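Local coordinates for crystal protein (Bacillus thuringiensis serovar dakota, PDB 2ZTB) that probably forms pores in the membranes of the cancer cells it recognizes, as an aerolysin-type, beta-rich toxin in its proteolytically activated form, at residues T107-V112 with S147-E152; I128-E133 with G228-V233; F132-E137 with K177-S182. All blocks are in the same frame, centred on the assembly; numbering follows the deposited sequence.

How the contacts relate
Contact 1 joins two strands of the large antiparallel sheet; contacts 2 and 3 dock the beta-hairpin 126-142, inserted between those strands in sequence, onto that sheet. The centres of contacts 1 and 2 lie 10 Å apart, and backbone bonds stitch them together: Thr109 O to Val233 N at 2.7 Å and Thr111 N to Thr231 O at 2.8 Å. Contacts 2 and 3, with centres 8 Å apart, share Phe132 and meet where Asn232 N bonds Glu181 O at 2.8 Å. Contacts 1 and 3 do not touch, their nearest atoms being about 6 Å apart. A bound lutetium ion lies by the hairpin turn, about 4 Å from the Glu133 side chain.

Contact 1 of 3, residues T107-V112 with S147-E152; sequences TNTSTV and SETTTE
This is an antiparallel strand pairing in the long beta-sheet of an aerolysin-type toxin, between the two strands that precede and follow the inserted hairpin 126-142. Residues 107-112 run against 147-152 at 158°, and three hydrogen-bonded pairs, Asn108 with Glu152, Ser110 with Thr150 and Val112 with Glu148, each make both backbone bonds. The straightest of them, Ser110 N to Thr150 O, spans 3.0 Å with 170° at the hydrogen. Between these pairs the CA-H groups also lean on carbonyls, as Thr149 CA does on Ser110 O at 3.2 Å.

The two faces differ. Ser110 and Val112 turn to the hairpin, touching Phe140; the Ser110 hydroxyl bonds Asn232, and Glu148 OE2 bonds Thr142. The other face carries Thr109, Thr111, Thr149 and Thr151, a residue type whose branched CB suits an extended chain and whose hydroxyl suits a largely exposed surface. There Thr109 CG2 and Thr151 CG2 meet obliquely, methyl to methyl, at 3.9 Å, while Thr149 CG2 reaches Thr109 CB at 3.7 Å. Thr111 and Thr149 both hold OG1 anti to the carbonyl carbon, so the hydroxyls of this non-hydrogen-bonded pair face each other and bond at 2.8 Å.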
# COMPACT_ATOMS: atom_id res chain seq x y z
N THR A 107 -13.38 17.25 1.10
CA THR A 107 -12.73 16.24 1.91
C THR A 107 -11.56 15.64 1.13
O THR A 107 -11.76 14.96 0.11
CB THR A 107 -13.75 15.18 2.40
OG1 THR A 107 -14.75 15.85 3.17
CG2 THR A 107 -13.08 14.14 3.27
N ASN A 108 -10.35 15.96 1.59
CA ASN A 108 -9.12 15.43 1.00
C ASN A 108 -9.00 13.97 1.38
O ASN A 108 -9.30 13.61 2.51
CB ASN A 108 -7.87 16.16 1.52
CG ASN A 108 -7.84 17.64 1.17
OD1 ASN A 108 -8.48 18.11 0.23
ND2 ASN A 108 -7.06 18.38 1.93
N THR A 109 -8.58 13.13 0.44
CA THR A 109 -8.27 11.73 0.76
C THR A 109 -6.81 11.39 0.47
O THR A 109 -6.23 11.88 -0.51
CB THR A 109 -9.20 10.73 0.04
OG1 THR A 109 -9.15 10.96 -1.37
CG2 THR A 109 -10.63 10.86 0.53
N SER A 110 -6.24 10.55 1.33
CA SER A 110 -4.94 9.91 1.09
C SER A 110 -5.13 8.41 1.15
O SER A 110 -5.61 7.90 2.15
CB SER A 110 -3.92 10.33 2.15
OG SER A 110 -3.91 11.73 2.32
N THR A 111 -4.75 7.72 0.08
CA THR A 111 -4.95 6.27 -0.04
C THR A 111 -3.61 5.52 -0.22
O THR A 111 -2.77 5.92 -1.03
CB THR A 111 -5.94 5.96 -1.17
OG1 THR A 111 -7.19 6.61 -0.90
CG2 THR A 111 -6.19 4.42 -1.33
N VAL A 112 -3.40 4.46 0.57
CA VAL A 112 -2.31 3.50 0.31
C VAL A 112 -2.89 2.13 -0.13
O VAL A 112 -3.97 1.72 0.31
CB VAL A 112 -1.32 3.38 1.52
CG1 VAL A 112 -1.97 2.65 2.70
CG2 VAL A 112 0.01 2.71 1.11
N SER A 147 -5.64 -2.09 1.55
CA SER A 147 -5.84 -0.69 1.17
C SER A 147 -6.39 0.11 2.34
O SER A 147 -7.23 -0.39 3.08
CB SER A 147 -6.81 -0.57 -0.02
OG SER A 147 -6.29 -1.26 -1.15
N GLU A 148 -5.92 1.34 2.49
CA GLU A 148 -6.40 2.27 3.53
C GLU A 148 -6.52 3.67 2.95
O GLU A 148 -5.62 4.11 2.23
CB GLU A 148 -5.42 2.39 4.69
CG GLU A 148 -5.16 1.15 5.48
CD GLU A 148 -4.07 1.38 6.51
OE1 GLU A 148 -4.27 2.19 7.43
OE2 GLU A 148 -3.01 0.75 6.38
N THR A 149 -7.59 4.37 3.35
CA THR A 149 -7.78 5.78 3.05
C THR A 149 -7.96 6.57 4.35
O THR A 149 -8.75 6.17 5.21
CB THR A 149 -9.02 5.99 2.12
OG1 THR A 149 -8.82 5.25 0.92
CG2 THR A 149 -9.25 7.45 1.77
N THR A 150 -7.23 7.67 4.50
CA THR A 150 -7.47 8.62 5.59
C THR A 150 -8.01 9.93 5.02
O THR A 150 -7.81 10.24 3.86
CB THR A 150 -6.20 8.87 6.44
OG1 THR A 150 -5.10 9.22 5.58
CG2 THR A 150 -5.82 7.62 7.25
N THR A 151 -8.74 10.69 5.84
CA THR A 151 -9.37 11.91 5.34
C THR A 151 -9.01 13.13 6.20
O THR A 151 -8.67 12.98 7.38
CB THR A 151 -10.93 11.76 5.24
OG1 THR A 151 -11.49 11.54 6.54
CG2 THR A 151 -11.30 10.59 4.33
N GLU A 152 -9.06 14.31 5.59
CA GLU A 152 -9.00 15.60 6.28
C GLU A 152 -9.95 16.58 5.59
O GLU A 152 -10.12 16.52 4.38
CB GLU A 152 -7.56 16.17 6.33
CG GLU A 152 -6.46 15.31 7.05
CD GLU A 152 -6.67 15.02 8.57
OE1 GLU A 152 -7.70 15.41 9.17
OE2 GLU A 152 -5.78 14.36 9.17

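Contact 2 of 3, residues I128-E133 with G228-V233; sequences IKKVFE and GTVTNV
Phe132 holds CG anti to its carbonyl carbon (chi1 -72°), which sends the ring from the hairpin strand 126-132 onto strand 223-247 of the sheet, while Val230, its CB pointing toward the hairpin, sets CG1 in the crowded position between N and carbonyl carbon (chi1 53°), so that both methyls meet hairpin side chains. CG1 meets Lys130 CB at 3.9 Å; CG2, anti to the backbone N, approaches Phe132 CE1 at 4.1 Å as the two side chains slide past each other. Farther along, Ile128 CG2 rests 4.1 Å from Val230 CB. The ring tip makes the closest approach: CZ lies 3.3 Å from Val230 O, which sits at the ring edge near its plane, where the aromatic hydrogens carry slight positive charge. Asn232 adds its CB, 3.6 Å from Phe132 CD1. Lys130 lays CG over one ring face, 3.5 Å above the plane and offset toward the rim, then bends so that NZ reaches Asn72.

The strands cross at -43° with axes 8.7 Å apart, layer on layer, and no hydrogen bond joins the two segments. Mainly apolar adhesion here is consistent with a hairpin able to detach from the sheet it packs on, as is proposed for membrane-inserting hairpins of aerolysin-type toxins.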
# COMPACT_ATOMS: atom_id res chain seq x y z
N ILE A 128 5.05 3.76 4.80
CA ILE A 128 4.99 4.46 3.52
C ILE A 128 4.91 5.97 3.80
O ILE A 128 4.03 6.44 4.54
CB ILE A 128 3.80 3.95 2.63
CG1 ILE A 128 4.01 2.48 2.21
CG2 ILE A 128 3.58 4.83 1.40
CD1 ILE A 128 5.31 2.21 1.39
N LYS A 129 5.85 6.70 3.23
CA LYS A 129 5.90 8.15 3.35
C LYS A 129 6.19 8.78 2.00
O LYS A 129 7.14 8.41 1.32
CB LYS A 129 6.96 8.57 4.36
CG LYS A 129 6.59 8.30 5.81
CD LYS A 129 7.80 8.31 6.74
CE LYS A 129 7.45 8.92 8.10
NZ LYS A 129 6.82 10.27 7.95
N LYS A 130 5.36 9.74 1.61
CA LYS A 130 5.55 10.45 0.35
C LYS A 130 5.18 11.92 0.50
O LYS A 130 4.12 12.26 1.03
CB LYS A 130 4.71 9.79 -0.76
CG LYS A 130 4.63 10.54 -2.08
CD LYS A 130 5.92 10.47 -2.86
CE LYS A 130 5.95 11.54 -3.94
NZ LYS A 130 7.07 11.32 -4.90
N VAL A 131 6.08 12.81 0.06
CA VAL A 131 5.75 14.24 0.00
C VAL A 131 5.25 14.63 -1.39
O VAL A 131 5.98 14.56 -2.38
CB VAL A 131 6.94 15.16 0.42
CG1 VAL A 131 6.55 16.64 0.27
CG2 VAL A 131 7.39 14.87 1.86
N PHE A 132 3.98 15.01 -1.45
CA PHE A 132 3.36 15.44 -2.69
C PHE A 132 3.45 16.96 -2.85
O PHE A 132 3.29 17.71 -1.88
CB PHE A 132 1.90 15.00 -2.72
CG PHE A 132 1.70 13.51 -2.91
CD1 PHE A 132 1.13 12.74 -1.90
CD2 PHE A 132 2.08 12.89 -4.10
CE1 PHE A 132 0.92 11.37 -2.07
CE2 PHE A 132 1.88 11.52 -4.28
CZ PHE A 132 1.29 10.75 -3.26
N GLU A 133 3.72 17.41 -4.07
CA GLU A 133 3.84 18.84 -4.37
C GLU A 133 2.63 19.64 -3.90
O GLU A 133 2.78 20.63 -3.18
CB GLU A 133 4.07 19.05 -5.87
CG GLU A 133 4.05 20.51 -6.29
CD GLU A 133 4.27 20.70 -7.77
OE1 GLU A 133 5.00 19.85 -8.37
OE2 GLU A 133 3.74 21.68 -8.34
N GLY A 228 2.97 -1.30 -4.77
CA GLY A 228 1.81 -0.57 -4.31
C GLY A 228 1.79 0.81 -4.91
O GLY A 228 2.62 1.14 -5.76
N THR A 229 0.82 1.59 -4.44
CA THR A 229 0.61 2.97 -4.85
C THR A 229 0.18 3.81 -3.65
O THR A 229 -0.58 3.36 -2.79
CB THR A 229 -0.47 3.06 -5.96
OG1 THR A 229 -0.12 2.16 -7.01
CG2 THR A 229 -0.57 4.50 -6.53
N VAL A 230 0.68 5.03 -3.61
CA VAL A 230 0.23 6.03 -2.64
C VAL A 230 -0.40 7.20 -3.41
O VAL A 230 0.25 7.80 -4.27
CB VAL A 230 1.36 6.43 -1.64
CG1 VAL A 230 2.63 6.86 -2.36
CG2 VAL A 230 0.88 7.49 -0.65
N THR A 231 -1.69 7.43 -3.17
CA THR A 231 -2.48 8.48 -3.80
C THR A 231 -2.94 9.56 -2.79
O THR A 231 -3.10 9.28 -1.59
CB THR A 231 -3.69 7.90 -4.53
OG1 THR A 231 -3.24 6.96 -5.51
CG2 THR A 231 -4.48 8.98 -5.25
N ASN A 232 -3.06 10.79 -3.28
CA ASN A 232 -3.61 11.90 -2.51
C ASN A 232 -4.54 12.67 -3.44
O ASN A 232 -4.18 12.94 -4.58
CB ASN A 232 -2.49 12.79 -1.92
CG ASN A 232 -3.01 13.80 -0.88
OD1 ASN A 232 -2.99 13.53 0.32
ND2 ASN A 232 -3.49 14.96 -1.34
N VAL A 233 -5.77 12.91 -2.98
CA VAL A 233 -6.74 13.74 -3.72
C VAL A 233 -7.04 14.99 -2.88
O VAL A 233 -7.45 14.90 -1.72
CB VAL A 233 -8.03 12.95 -4.15
CG1 VAL A 233 -8.94 13.81 -5.04
CG2 VAL A 233 -7.66 11.67 -4.92

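Contact 3 of 3, residues F132-E137 with K177-S182; sequences FEIGGE and KIAKES
The tip of the beta-hairpin 126-142 is bonded here to the long strand 168-199 by the buried carboxylate of Glu181, with apolar packing beside it. Phe132 and Gly136 close the tip with two backbone bonds, one of them, Gly136 N to Phe132 O at 2.9 Å, making an alpha-turn. Residues 133-135 take helical backbone angles, so the N-H groups of Ile134 and Gly135 both reach the carboxylate. The Glu181 chain, extended at chi2, brings this group to the turn, where each oxygen uses its syn lone pair: OE2 takes Ile134 N at 2.9 Å, nearly straight at 166°, and OE1 takes Gly135 N at 2.7 Å, more bent at 142°. Gripped at both oxygens, the group cannot easily rotate, and the two N-H dipoles would probably favour its ionised form.

Carbon atoms pack beside it. Ile134 CB crosses over the carboxylate, 3.4 Å from OE1, while its CD1 runs on to Ala179 CB at 3.7 Å, a small residue that fits against the longer one. Phe132 brings CB to 3.5 Å from OE1, and its ring atom CD2 lies 3.6 Å from Glu181 CB, the two side chains passing in opposite directions. Gly135, with no side chain, lets OE1 come close, and Gly136 takes the positive phi, 86°, at which the chain turns back into strand 136-142. Glu133 points elsewhere, touching a lutetium ion. The whole is a beta-hairpin whose alpha-turn holds a carboxylate by two successive backbone N-H groups.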
# COMPACT_ATOMS: atom_id res chain seq x y z
N PHE A 132 3.98 15.01 -1.45
CA PHE A 132 3.36 15.44 -2.69
C PHE A 132 3.45 16.96 -2.85
O PHE A 132 3.29 17.71 -1.88
CB PHE A 132 1.90 15.00 -2.72
CG PHE A 132 1.70 13.51 -2.91
CD1 PHE A 132 1.13 12.74 -1.90
CD2 PHE A 132 2.08 12.89 -4.10
CE1 PHE A 132 0.92 11.37 -2.07
CE2 PHE A 132 1.88 11.52 -4.28
CZ PHE A 132 1.29 10.75 -3.26
N GLU A 133 3.72 17.41 -4.07
CA GLU A 133 3.84 18.84 -4.37
C GLU A 133 2.63 19.64 -3.90
O GLU A 133 2.78 20.63 -3.18
CB GLU A 133 4.07 19.05 -5.87
CG GLU A 133 4.05 20.51 -6.29
CD GLU A 133 4.27 20.70 -7.77
OE1 GLU A 133 5.00 19.85 -8.37
OE2 GLU A 133 3.74 21.68 -8.34
N ILE A 134 1.45 19.20 -4.33
CA ILE A 134 0.20 19.88 -4.01
C ILE A 134 -0.37 19.41 -2.66
O ILE A 134 -0.65 20.24 -1.78
CB ILE A 134 -0.86 19.71 -5.16
CG1 ILE A 134 -0.32 20.35 -6.45
CG2 ILE A 134 -2.23 20.29 -4.75
CD1 ILE A 134 -1.08 19.99 -7.71
N GLY A 135 -0.49 18.10 -2.48
CA GLY A 135 -1.10 17.54 -1.29
C GLY A 135 -0.28 17.57 -0.01
O GLY A 135 -0.85 17.48 1.08
N GLY A 136 1.04 17.67 -0.12
CA GLY A 136 1.88 17.67 1.07
C GLY A 136 2.26 16.28 1.55
O GLY A 136 2.11 15.30 0.81
N GLU A 137 2.76 16.19 2.78
CA GLU A 137 3.26 14.94 3.33
C GLU A 137 2.14 13.99 3.72
O GLU A 137 1.18 14.38 4.40
CB GLU A 137 4.20 15.13 4.52
CG GLU A 137 4.91 13.81 4.89
CD GLU A 137 5.52 13.78 6.29
OE1 GLU A 137 6.30 14.70 6.63
OE2 GLU A 137 5.24 12.81 7.03
N LYS A 177 -9.72 23.46 -8.42
CA LYS A 177 -9.18 22.34 -9.17
C LYS A 177 -8.99 21.17 -8.20
O LYS A 177 -8.80 21.37 -6.99
CB LYS A 177 -7.85 22.69 -9.84
CG LYS A 177 -7.93 23.80 -10.88
CD LYS A 177 -6.57 24.02 -11.54
CE LYS A 177 -6.61 25.10 -12.59
NZ LYS A 177 -6.62 26.50 -12.04
N ILE A 178 -9.07 19.95 -8.72
CA ILE A 178 -8.76 18.77 -7.95
C ILE A 178 -7.50 18.14 -8.53
O ILE A 178 -7.38 17.96 -9.74
CB ILE A 178 -9.93 17.77 -7.95
CG1 ILE A 178 -11.18 18.39 -7.31
CG2 ILE A 178 -9.55 16.48 -7.21
CD1 ILE A 178 -12.44 17.49 -7.43
N ALA A 179 -6.55 17.84 -7.64
CA ALA A 179 -5.33 17.12 -8.00
C ALA A 179 -5.41 15.69 -7.48
O ALA A 179 -5.60 15.48 -6.28
CB ALA A 179 -4.10 17.82 -7.44
N LYS A 180 -5.30 14.73 -8.40
CA LYS A 180 -5.03 13.36 -8.02
C LYS A 180 -3.54 13.14 -8.20
O LYS A 180 -3.03 13.06 -9.33
CB LYS A 180 -5.85 12.35 -8.84
CG LYS A 180 -5.47 10.89 -8.53
CD LYS A 180 -5.57 9.97 -9.78
CE LYS A 180 -4.60 8.79 -9.64
NZ LYS A 180 -4.92 7.63 -10.53
N GLU A 181 -2.83 13.09 -7.08
CA GLU A 181 -1.40 12.87 -7.10
C GLU A 181 -1.11 11.45 -6.65
O GLU A 181 -1.80 10.91 -5.78
CB GLU A 181 -0.68 13.86 -6.20
CG GLU A 181 -0.80 15.32 -6.64
CD GLU A 181 -0.18 16.24 -5.63
OE1 GLU A 181 -0.73 16.35 -4.52
OE2 GLU A 181 0.88 16.84 -5.93
N SER A 182 -0.11 10.83 -7.27
CA SER A 182 0.26 9.49 -6.86
C SER A 182 1.70 9.11 -7.17
O SER A 182 2.35 9.72 -8.02
CB SER A 182 -0.70 8.44 -7.43
OG SER A 182 -0.61 8.41 -8.84